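Local coordinates for malonyl CoA-acyl carrier protein transacylase (Staphylococcus aureus, PDB 3IM9) that transfers the malonyl group from malonyl-CoA to holo-acyl carrier protein, supplying malonyl-ACP for bacterial fatty acid synthesis, at residues A[278-281]-A[286-289]; A[29-32]-A[37-40]; A[61-64]-A[68-71]; A[112-117]-A[223-228]. All blocks are in the same frame, centred on the assembly; numbering follows the deposited sequence.

Contact 1. Residues A[278-281]-A[286-289]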
loop_
_atom_site.group_PDB
_atom_site.type_symbol
_atom_site.label_atom_id
_atom_site.label_comp_id
_atom_site.label_asym_id
_atom_site.label_seq_id
_atom_site.Cartn_x
_atom_site.Cartn_y
_atom_site.Cartn_z
ATOM N N PHE A 278 -12.969 -7.515 6.418
ATOM C CA PHE A 278 -11.653 -7.226 5.865
ATOM C C PHE A 278 -10.632 -7.735 6.891
ATOM O O PHE A 278 -10.688 -7.371 8.068
ATOM C CB PHE A 278 -11.488 -5.692 5.732
ATOM C CG PHE A 278 -12.365 -5.084 4.650
ATOM C CD1 PHE A 278 -13.681 -4.626 4.987
ATOM C CD2 PHE A 278 -11.882 -4.979 3.379
ATOM C CE1 PHE A 278 -14.493 -4.060 3.975
ATOM C CE2 PHE A 278 -12.671 -4.385 2.336
ATOM C CZ PHE A 278 -13.978 -3.943 2.676
ATOM N N ILE A 279 -9.643 -8.417 6.394
ATOM C CA ILE A 279 -8.552 -8.980 7.214
ATOM C C ILE A 279 -7.289 -8.294 6.708
ATOM O O ILE A 279 -6.786 -8.556 5.620
ATOM C CB ILE A 279 -8.439 -10.439 7.007
ATOM C CG1 ILE A 279 -9.783 -11.110 7.445
ATOM C CG2 ILE A 279 -7.264 -11.037 7.925
ATOM C CD1 ILE A 279 -9.749 -12.723 7.238
ATOM N N GLU A 280 -6.749 -7.444 7.616
ATOM C CA GLU A 280 -5.431 -6.758 7.363
ATOM C C GLU A 280 -4.284 -7.638 7.814
ATOM O O GLU A 280 -4.323 -8.249 8.907
ATOM C CB GLU A 280 -5.490 -5.439 8.083
ATOM C CG GLU A 280 -4.214 -4.555 7.731
ATOM C CD GLU A 280 -4.308 -3.188 8.337
ATOM O OE1 GLU A 280 -5.198 -2.865 9.154
ATOM O OE2 GLU A 280 -3.441 -2.371 7.899
ATOM N N ILE A 281 -3.274 -7.783 6.965
ATOM C CA ILE A 281 -2.183 -8.736 7.249
ATOM C C ILE A 281 -0.857 -7.962 7.024
ATOM O O ILE A 281 -0.505 -7.574 5.884
ATOM C CB ILE A 281 -2.250 -9.961 6.279
ATOM C CG1 ILE A 281 -3.617 -10.629 6.531
ATOM C CG2 ILE A 281 -1.033 -10.906 6.513
ATOM C CD1 ILE A 281 -3.853 -11.793 5.461
ATOM N N VAL A 286 -3.243 0.080 10.270
ATOM C CA VAL A 286 -3.597 1.356 9.681
ATOM C C VAL A 286 -4.760 1.235 8.707
ATOM O O VAL A 286 -5.662 2.081 8.713
ATOM C CB VAL A 286 -2.374 1.923 8.895
ATOM C CG1 VAL A 286 -2.728 3.275 8.180
ATOM C CG2 VAL A 286 -1.159 2.087 9.798
ATOM N N LEU A 287 -4.788 0.187 7.898
ATOM C CA LEU A 287 -5.916 0.130 6.885
ATOM C C LEU A 287 -7.245 -0.146 7.643
ATOM O O LEU A 287 -8.296 0.333 7.199
ATOM C CB LEU A 287 -5.678 -0.920 5.800
ATOM C CG LEU A 287 -4.385 -0.733 4.948
ATOM C CD1 LEU A 287 -4.419 -1.841 3.840
ATOM C CD2 LEU A 287 -4.304 0.663 4.387
ATOM N N SER A 288 -7.172 -0.912 8.730
ATOM C CA SER A 288 -8.376 -1.186 9.505
ATOM C C SER A 288 -8.923 0.113 10.017
ATOM O O SER A 288 -10.148 0.366 9.965
ATOM C CB SER A 288 -8.084 -2.174 10.666
ATOM O OG SER A 288 -7.556 -3.423 10.219
ATOM N N GLY A 289 -8.017 1.043 10.413
ATOM C CA GLY A 289 -8.491 2.372 10.878
ATOM C C GLY A 289 -9.145 3.168 9.788
ATOM O O GLY A 289 -10.091 3.880 10.043
HETATM O O HOH W 1 -9.231 -4.690 8.320
HETATM O O HOH W 2 -1.114 -1.358 9.036
#
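Glu280, near the end of strand 275-281, holds its carboxylate against the first turn of helix 286-294 and binds both backbone and side-chain donors there. The direct hydrogen bonds are divided between its two oxygens. OE1 accepts twice from Ser288: Ser288 OG donates to OE1 at 2.6 Å, meeting the anti lone pair of that carboxylate oxygen, while the amide N, 2.8 Å from OE1, comes in from above the carboxylate plane, 45° out of it. OE2 takes the amide N of Leu287 at 2.9 Å, on the syn side and also tilted from the plane. An outstretched side chain makes this possible: CG stands anti to the backbone N (chi1 -173°) and the chain stays extended, a course that takes the carboxylate from the strand to the helix.

Water extends the network at both ends. One water donates to Glu280 OE2 and accepts from Val286 N, tying in the first amide of the helix; another donates to Phe278 O and to Ser288 OG.

Leu287 adds van der Waals contact, its CB 3.4 Å from Glu280 OE2, where the two side chains cross at about a right angle. Beyond the contact, Leu287 packs on Ile15, His96 and Phe263.

Strand and helix are the first two elements of a beta-alpha-beta unit completed by strand 299-303. A buried carboxylate set at the amino end of a helix, with amide N-H groups turned to it, is probably stabilised in its charged form and in turn probably steadies the first turn of the helix.

Contact 2. Residues A[29-32]-A[37-40]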
loop_
_atom_site.group_PDB
_atom_site.type_symbol
_atom_site.label_atom_id
_atom_site.label_comp_id
_atom_site.label_asym_id
_atom_site.label_seq_id
_atom_site.Cartn_x
_atom_site.Cartn_y
_atom_site.Cartn_z
ATOM N N ASP A 29 9.142 -12.060 15.515
ATOM C CA ASP A 29 8.493 -13.142 16.178
ATOM C C ASP A 29 8.244 -14.327 15.291
ATOM O O ASP A 29 8.021 -15.479 15.808
ATOM C CB ASP A 29 7.225 -12.652 16.854
ATOM C CG ASP A 29 6.178 -12.043 15.856
ATOM O OD1 ASP A 29 4.965 -12.123 16.170
ATOM O OD2 ASP A 29 6.654 -11.532 14.814
ATOM N N LEU A 30 8.200 -14.135 13.982
ATOM C CA LEU A 30 7.966 -15.258 13.059
ATOM C C LEU A 30 9.228 -16.082 12.814
ATOM O O LEU A 30 9.144 -17.279 12.550
ATOM C CB LEU A 30 7.433 -14.663 11.709
ATOM C CG LEU A 30 6.080 -13.938 11.803
ATOM C CD1 LEU A 30 5.886 -13.242 10.449
ATOM C CD2 LEU A 30 4.941 -14.900 12.088
ATOM N N PHE A 31 10.368 -15.385 12.740
ATOM C CA PHE A 31 11.568 -15.977 12.184
ATOM C C PHE A 31 12.007 -17.167 13.089
ATOM O O PHE A 31 12.250 -16.993 14.324
ATOM C CB PHE A 31 12.684 -14.924 12.038
ATOM C CG PHE A 31 13.832 -15.379 11.314
ATOM C CD1 PHE A 31 15.120 -15.253 11.839
ATOM C CD2 PHE A 31 13.682 -15.890 9.979
ATOM C CE1 PHE A 31 16.240 -15.685 11.008
ATOM C CE2 PHE A 31 14.758 -16.259 9.195
ATOM C CZ PHE A 31 16.065 -16.152 9.706
ATOM N N ASN A 32 12.165 -18.311 12.407
ATOM C CA ASN A 32 12.517 -19.595 13.111
ATOM C C ASN A 32 11.508 -20.067 14.093
ATOM O O ASN A 32 11.851 -20.941 14.898
ATOM C CB ASN A 32 13.900 -19.497 13.782
ATOM C CG ASN A 32 15.034 -19.321 12.720
ATOM O OD1 ASN A 32 14.969 -19.957 11.658
ATOM N ND2 ASN A 32 16.006 -18.456 12.967
ATOM N N ALA A 37 6.436 -19.115 7.462
ATOM C CA ALA A 37 6.911 -17.737 7.513
ATOM C C ALA A 37 8.399 -17.696 7.329
ATOM O O ALA A 37 8.899 -16.772 6.699
ATOM C CB ALA A 37 6.552 -17.100 8.814
ATOM N N THR A 38 9.179 -18.606 7.898
ATOM C CA THR A 38 10.607 -18.549 7.785
ATOM C C THR A 38 11.124 -18.822 6.389
ATOM O O THR A 38 12.105 -18.231 5.950
ATOM C CB THR A 38 11.257 -19.571 8.803
ATOM O OG1 THR A 38 10.821 -19.232 10.114
ATOM C CG2 THR A 38 12.758 -19.629 8.735
ATOM N N GLU A 39 10.395 -19.653 5.651
ATOM C CA GLU A 39 10.728 -19.818 4.233
ATOM C C GLU A 39 10.684 -18.481 3.429
ATOM O O GLU A 39 11.589 -18.210 2.627
ATOM C CB GLU A 39 9.755 -20.807 3.650
ATOM C CG GLU A 39 10.017 -21.060 2.177
ATOM C CD GLU A 39 9.162 -22.213 1.610
ATOM O OE1 GLU A 39 8.128 -22.673 2.260
ATOM O OE2 GLU A 39 9.555 -22.632 0.481
ATOM N N ILE A 40 9.659 -17.677 3.732
ATOM C CA ILE A 40 9.535 -16.390 3.080
ATOM C C ILE A 40 10.649 -15.470 3.545
ATOM O O ILE A 40 11.337 -14.817 2.744
ATOM C CB ILE A 40 8.169 -15.753 3.346
ATOM C CG1 ILE A 40 6.989 -16.554 2.726
ATOM C CG2 ILE A 40 8.114 -14.294 2.824
ATOM C CD1 ILE A 40 7.085 -16.708 1.195
#
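Thr38 OG1 has two hydrogen-bond partners: the backbone N of Asn32 donates to it at 2.8 Å, with a bent N-H...O angle of 135°, and the hydroxyl is also hydrogen-bonded to Asn34 O, in the turn that leads into helix 35-47. OG1 stands beside the Thr38 backbone N (chi1 -58°) and CG2 anti to it, which sends the two branches to different partners. CG2 meets the ring of Phe31 obliquely, 3.9 Å from CE2, and stands 3.7 Å from Asn32 OD1. Asn32 in turn lays its amide carbon CG over the centre of the Phe31 ring, so the ring, the amide and the methyl form one cluster.

One residue back on each segment, Leu30 CB and Ala37 CB touch at 3.9 Å, an apolar pair; Leu30 also packs on Ala80 and Leu81 of helix 67-84. Asn34 OD1 accepts from Ala37 N, supplying an acceptor for an amide in the first turn.

The contact thus folds the loop after strand 11-16 back onto the start of its own helix. With Asn32 N and Asn34 O both bonded to Thr38 OG1, two points of the loop just before the helix are tied to one hydroxyl of its first turn, which probably limits how the chain can enter it.

Contact 3. Residues A[61-64]-A[68-71]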
loop_
_atom_site.group_PDB
_atom_site.type_symbol
_atom_site.label_atom_id
_atom_site.label_comp_id
_atom_site.label_asym_id
_atom_site.label_seq_id
_atom_site.Cartn_x
_atom_site.Cartn_y
_atom_site.Cartn_z
ATOM N N GLU A 61 21.253 0.684 11.215
ATOM C CA GLU A 61 21.558 1.797 10.289
ATOM C C GLU A 61 20.412 2.818 10.207
ATOM O O GLU A 61 20.594 3.842 9.509
ATOM C CB GLU A 61 22.016 1.353 8.917
ATOM C CG GLU A 61 23.221 0.481 8.998
ATOM C CD GLU A 61 23.791 0.061 7.644
ATOM O OE1 GLU A 61 25.018 -0.075 7.632
ATOM O OE2 GLU A 61 23.133 -0.148 6.595
ATOM N N GLY A 62 19.335 2.630 10.943
ATOM C CA GLY A 62 18.164 3.528 10.900
ATOM C C GLY A 62 17.649 3.783 9.475
ATOM O O GLY A 62 17.253 4.948 9.131
ATOM N N LYS A 63 17.640 2.741 8.630
ATOM C CA LYS A 63 17.235 2.864 7.229
ATOM C C LYS A 63 15.905 2.124 6.893
ATOM O O LYS A 63 15.506 2.072 5.706
ATOM C CB LYS A 63 18.337 2.402 6.265
ATOM C CG LYS A 63 18.670 0.919 6.447
ATOM C CD LYS A 63 19.687 0.485 5.415
ATOM C CE LYS A 63 20.003 -1.024 5.406
ATOM N NZ LYS A 63 20.719 -1.511 6.586
ATOM N N LEU A 64 15.257 1.583 7.906
ATOM C CA LEU A 64 13.996 0.809 7.632
ATOM C C LEU A 64 12.926 1.703 6.972
ATOM O O LEU A 64 12.176 1.249 6.119
ATOM C CB LEU A 64 13.472 0.132 8.922
ATOM C CG LEU A 64 12.121 -0.614 8.707
ATOM C CD1 LEU A 64 12.300 -1.801 7.673
ATOM C CD2 LEU A 64 11.632 -1.264 10.036
ATOM N N GLU A 68 13.268 2.448 -0.330
ATOM C CA GLU A 68 13.972 1.363 -1.089
ATOM C C GLU A 68 14.124 0.104 -0.210
ATOM O O GLU A 68 14.211 -1.042 -0.735
ATOM C CB GLU A 68 15.317 1.837 -1.687
ATOM C CG GLU A 68 16.327 2.323 -0.686
ATOM C CD GLU A 68 16.226 3.782 -0.325
ATOM O OE1 GLU A 68 17.320 4.324 -0.082
ATOM O OE2 GLU A 68 15.152 4.386 -0.173
ATOM N N ASN A 69 14.190 0.328 1.091
ATOM C CA ASN A 69 14.212 -0.757 2.101
ATOM C C ASN A 69 12.849 -1.107 2.645
ATOM O O ASN A 69 12.528 -2.298 2.819
ATOM C CB ASN A 69 15.110 -0.408 3.264
ATOM C CG ASN A 69 16.468 0.085 2.796
ATOM O OD1 ASN A 69 17.095 -0.538 1.947
ATOM N ND2 ASN A 69 16.945 1.232 3.371
ATOM N N THR A 70 11.985 -0.099 2.869
ATOM C CA THR A 70 10.715 -0.393 3.522
ATOM C C THR A 70 9.852 -1.238 2.599
ATOM O O THR A 70 9.072 -2.074 3.084
ATOM C CB THR A 70 9.880 0.910 3.729
ATOM O OG1 THR A 70 10.787 2.019 4.073
ATOM C CG2 THR A 70 8.950 0.623 4.908
ATOM N N GLN A 71 9.906 -0.980 1.296
ATOM C CA GLN A 71 9.003 -1.731 0.384
ATOM C C GLN A 71 9.231 -3.263 0.450
ATOM O O GLN A 71 8.274 -4.002 0.682
ATOM C CB GLN A 71 9.050 -1.199 -1.027
ATOM C CG GLN A 71 8.439 0.237 -1.101
ATOM C CD GLN A 71 8.261 0.738 -2.499
ATOM O OE1 GLN A 71 7.897 -0.024 -3.421
ATOM N NE2 GLN A 71 8.546 2.057 -2.718
#
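Thr70 and Asn69, in the first turns of helix 67-84, hold two successive carbonyls of the loop before it, at a loop-to-helix junction of the acyl transferase domain. Thr70 OG1 donates to Leu64 O at 2.6 Å, tilted 17° from the carbonyl plane. Asn69 ND2 donates to Lys63 O at 2.9 Å with a nearly straight N-H...O angle of 160°; the acceptor lies close to the amide plane of Asn69, yet the nitrogen stands well above the plane of the Lys63 carbonyl. The same ND2 rests against the aliphatic part of Lys63, 3.4 Å from CB, the two side chains crossing at about a right angle.

In the next shell, Asn69 OD1 accepts from Arg120 NH1, so both ends of the amide are bonded and its rotation is set. Thr70 OG1 is also hydrogen-bonded to Gln19 NE2. On the loop side, Asp59 receives the amides of Lys63 and Leu64 on its two carboxylate oxygens, while the carbonyls of the same two residues bond to the helix.

Lys63 starts with CG between its backbone N and carbonyl carbon (chi1 63°), which takes CB, CG and CD across ND2 of Asn69 before the chain bends at chi4; there NZ forms a salt bridge with Glu61 OE2 at 2.8 Å.

Contact 4. Residues A[112-117]-A[223-228]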
loop_
_atom_site.group_PDB
_atom_site.type_symbol
_atom_site.label_atom_id
_atom_site.label_comp_id
_atom_site.label_asym_id
_atom_site.label_seq_id
_atom_site.Cartn_x
_atom_site.Cartn_y
_atom_site.Cartn_z
ATOM N N PHE A 112 6.538 -14.782 -4.707
ATOM C CA PHE A 112 7.130 -13.877 -3.731
ATOM C C PHE A 112 8.520 -13.435 -4.212
ATOM O O PHE A 112 8.885 -12.267 -4.060
ATOM C CB PHE A 112 7.291 -14.602 -2.366
ATOM C CG PHE A 112 8.041 -13.762 -1.391
ATOM C CD1 PHE A 112 7.410 -12.591 -0.819
ATOM C CD2 PHE A 112 9.390 -14.016 -1.152
ATOM C CE1 PHE A 112 8.210 -11.776 0.005
ATOM C CE2 PHE A 112 10.145 -13.216 -0.296
ATOM C CZ PHE A 112 9.515 -12.026 0.264
ATOM N N GLU A 113 9.393 -14.322 -4.734
ATOM C CA GLU A 113 10.751 -13.938 -5.103
ATOM C C GLU A 113 10.735 -12.950 -6.240
ATOM O O GLU A 113 11.525 -11.974 -6.194
ATOM C CB GLU A 113 11.539 -15.182 -5.706
ATOM C CG GLU A 113 12.257 -15.984 -4.697
ATOM C CD GLU A 113 12.910 -17.229 -5.355
ATOM O OE1 GLU A 113 12.159 -18.059 -5.939
ATOM O OE2 GLU A 113 14.161 -17.318 -5.234
ATOM N N ASP A 114 9.795 -13.089 -7.185
ATOM C CA ASP A 114 9.714 -12.087 -8.286
ATOM C C ASP A 114 9.244 -10.733 -7.644
ATOM O O ASP A 114 9.823 -9.668 -7.970
ATOM C CB ASP A 114 8.674 -12.469 -9.368
ATOM C CG ASP A 114 9.114 -13.682 -10.205
ATOM O OD1 ASP A 114 10.208 -14.186 -10.014
ATOM O OD2 ASP A 114 8.301 -14.005 -11.111
ATOM N N ALA A 115 8.181 -10.771 -6.843
ATOM C CA ALA A 115 7.621 -9.504 -6.235
ATOM C C ALA A 115 8.600 -8.811 -5.334
ATOM O O ALA A 115 8.674 -7.570 -5.330
ATOM C CB ALA A 115 6.400 -9.851 -5.463
ATOM N N VAL A 116 9.458 -9.551 -4.614
ATOM C CA VAL A 116 10.387 -8.858 -3.670
ATOM C C VAL A 116 11.469 -8.095 -4.472
ATOM O O VAL A 116 11.892 -6.999 -4.134
ATOM C CB VAL A 116 10.971 -9.811 -2.559
ATOM C CG1 VAL A 116 12.148 -10.664 -3.104
ATOM C CG2 VAL A 116 11.422 -8.950 -1.381
ATOM N N LYS A 117 11.843 -8.687 -5.636
ATOM C CA LYS A 117 12.813 -7.998 -6.509
ATOM C C LYS A 117 12.128 -6.811 -7.163
ATOM O O LYS A 117 12.764 -5.702 -7.229
ATOM C CB LYS A 117 13.330 -8.971 -7.618
ATOM C CG LYS A 117 14.090 -10.210 -7.048
ATOM C CD LYS A 117 14.250 -11.302 -8.067
ATOM C CE LYS A 117 15.112 -12.394 -7.484
ATOM N NZ LYS A 117 15.104 -13.615 -8.468
ATOM N N ASN A 223 9.338 -6.395 -16.963
ATOM C CA ASN A 223 9.283 -7.352 -18.102
ATOM C C ASN A 223 10.222 -8.478 -17.906
ATOM O O ASN A 223 10.149 -9.450 -18.654
ATOM C CB ASN A 223 9.713 -6.685 -19.444
ATOM C CG ASN A 223 8.676 -5.749 -19.969
ATOM O OD1 ASN A 223 7.483 -5.812 -19.607
ATOM N ND2 ASN A 223 9.154 -4.799 -20.805
ATOM N N GLN A 224 11.101 -8.366 -16.921
ATOM C CA GLN A 224 12.004 -9.499 -16.600
ATOM C C GLN A 224 11.301 -10.624 -15.836
ATOM O O GLN A 224 11.979 -11.670 -15.504
ATOM C CB GLN A 224 13.267 -9.047 -15.898
ATOM C CG GLN A 224 14.069 -8.028 -16.726
ATOM C CD GLN A 224 15.280 -7.539 -16.033
ATOM O OE1 GLN A 224 15.816 -8.123 -15.091
ATOM N NE2 GLN A 224 15.781 -6.357 -16.509
ATOM N N PHE A 225 10.006 -10.509 -15.511
ATOM C CA PHE A 225 9.366 -11.513 -14.706
ATOM C C PHE A 225 8.114 -11.969 -15.409
ATOM O O PHE A 225 7.503 -11.205 -16.178
ATOM C CB PHE A 225 8.962 -10.829 -13.366
ATOM C CG PHE A 225 10.152 -10.282 -12.648
ATOM C CD1 PHE A 225 10.602 -8.972 -12.877
ATOM C CD2 PHE A 225 10.918 -11.134 -11.788
ATOM C CE1 PHE A 225 11.758 -8.529 -12.333
ATOM C CE2 PHE A 225 12.088 -10.681 -11.216
ATOM C CZ PHE A 225 12.558 -9.332 -11.481
ATOM N N GLU A 226 7.613 -13.141 -15.025
ATOM C CA GLU A 226 6.383 -13.666 -15.586
ATOM C C GLU A 226 5.224 -13.242 -14.701
ATOM O O GLU A 226 5.221 -13.444 -13.493
ATOM C CB GLU A 226 6.497 -15.209 -15.624
ATOM C CG GLU A 226 5.201 -15.849 -16.020
ATOM C CD GLU A 226 5.298 -17.380 -15.976
ATOM O OE1 GLU A 226 4.453 -18.001 -15.254
ATOM O OE2 GLU A 226 6.250 -17.922 -16.646
ATOM N N TRP A 227 4.234 -12.580 -15.282
ATOM C CA TRP A 227 3.042 -12.200 -14.606
ATOM C C TRP A 227 1.929 -13.175 -14.968
ATOM O O TRP A 227 1.762 -13.563 -16.167
ATOM C CB TRP A 227 2.604 -10.795 -15.034
ATOM C CG TRP A 227 3.601 -9.754 -14.615
ATOM C CD1 TRP A 227 4.914 -9.669 -14.957
ATOM C CD2 TRP A 227 3.334 -8.673 -13.700
ATOM N NE1 TRP A 227 5.511 -8.549 -14.308
ATOM C CE2 TRP A 227 4.544 -7.965 -13.536
ATOM C CE3 TRP A 227 2.174 -8.257 -13.015
ATOM C CZ2 TRP A 227 4.649 -6.811 -12.697
ATOM C CZ3 TRP A 227 2.279 -7.076 -12.192
ATOM C CH2 TRP A 227 3.513 -6.418 -12.047
ATOM N N ARG A 228 1.173 -13.605 -13.985
ATOM C CA ARG A 228 0.047 -14.497 -14.190
ATOM C C ARG A 228 -1.261 -13.902 -13.938
ATOM O O ARG A 228 -1.386 -12.905 -13.199
ATOM C CB ARG A 228 0.211 -15.761 -13.311
ATOM C CG ARG A 228 1.440 -16.569 -13.715
ATOM C CD ARG A 228 1.612 -17.776 -12.834
ATOM N NE ARG A 228 1.864 -17.382 -11.446
ATOM C CZ ARG A 228 3.039 -16.961 -10.948
ATOM N NH1 ARG A 228 4.156 -16.845 -11.700
ATOM N NH2 ARG A 228 3.108 -16.676 -9.666
HETATM O O HOH W 3 5.812 -14.343 -10.889
#
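Phe225 and Asp114 both set CG anti to their carbonyl carbons (chi1 -60° and -70°), which brings the phenyl ring of the loop and the carboxylate of the helix past each other in opposite directions. The contact joins the first turn of helix 112-128 to the loop between helix 215-222 and strand 234-235, two parts of the acyl transferase fold more than a hundred residues apart in sequence.

The Asp114 side chain meets the ring at Phe225 CD2, with CG 3.5 Å away, and the carboxylate and ring planes are 58° apart. Its backbone O lies over one face, offset toward the rim. Lys117, one turn on, comes to the ring's edge near its plane, with CD 3.9 Å from Phe225 CE2; its chain is extended beyond CG. Tyr221 stacks edge-to-face with the same ring, so the phenyl is held from helix 215-222 as well.

No direct hydrogen bond spans the two segments, and a water makes the polar link instead. Arg228 NH1, 5.1 Å from Asp114 OD2 and in a long salt bridge with Glu226, would probably favour the charged form of Asp114. Farther in, Trp227 packs on Leu104 of helix 99-106 and on Val109 and Leu110 of the loop that precedes helix 112-128. The bridging water donates to Asp114 OD2 at 2.5 Å and to Glu226 O at 2.8 Å, and accepts a weak bond from Arg228 NH1.

Contact 1 lies nearest the probable catalytic centre: the Leu287 side chain is about 9 Å from that of Ser97 and about 12 Å from that of His207, both assigned by similarity, and about 3 Å from a bound sulfate. Contact 3 is nearly as close, the Thr70 side chain about 10 Å from that of Ser97; Gln71 of its helix bonds Arg122, a residue of the calcium site. Contacts 2 and 4 lie away from these sites but touch each other, Ile40 O standing 3.6 Å from Phe112 CE2. Centres of contacts 1 and 3 are 22 Å apart, and the nearest atoms of contacts 3 and 4 about 6 Å.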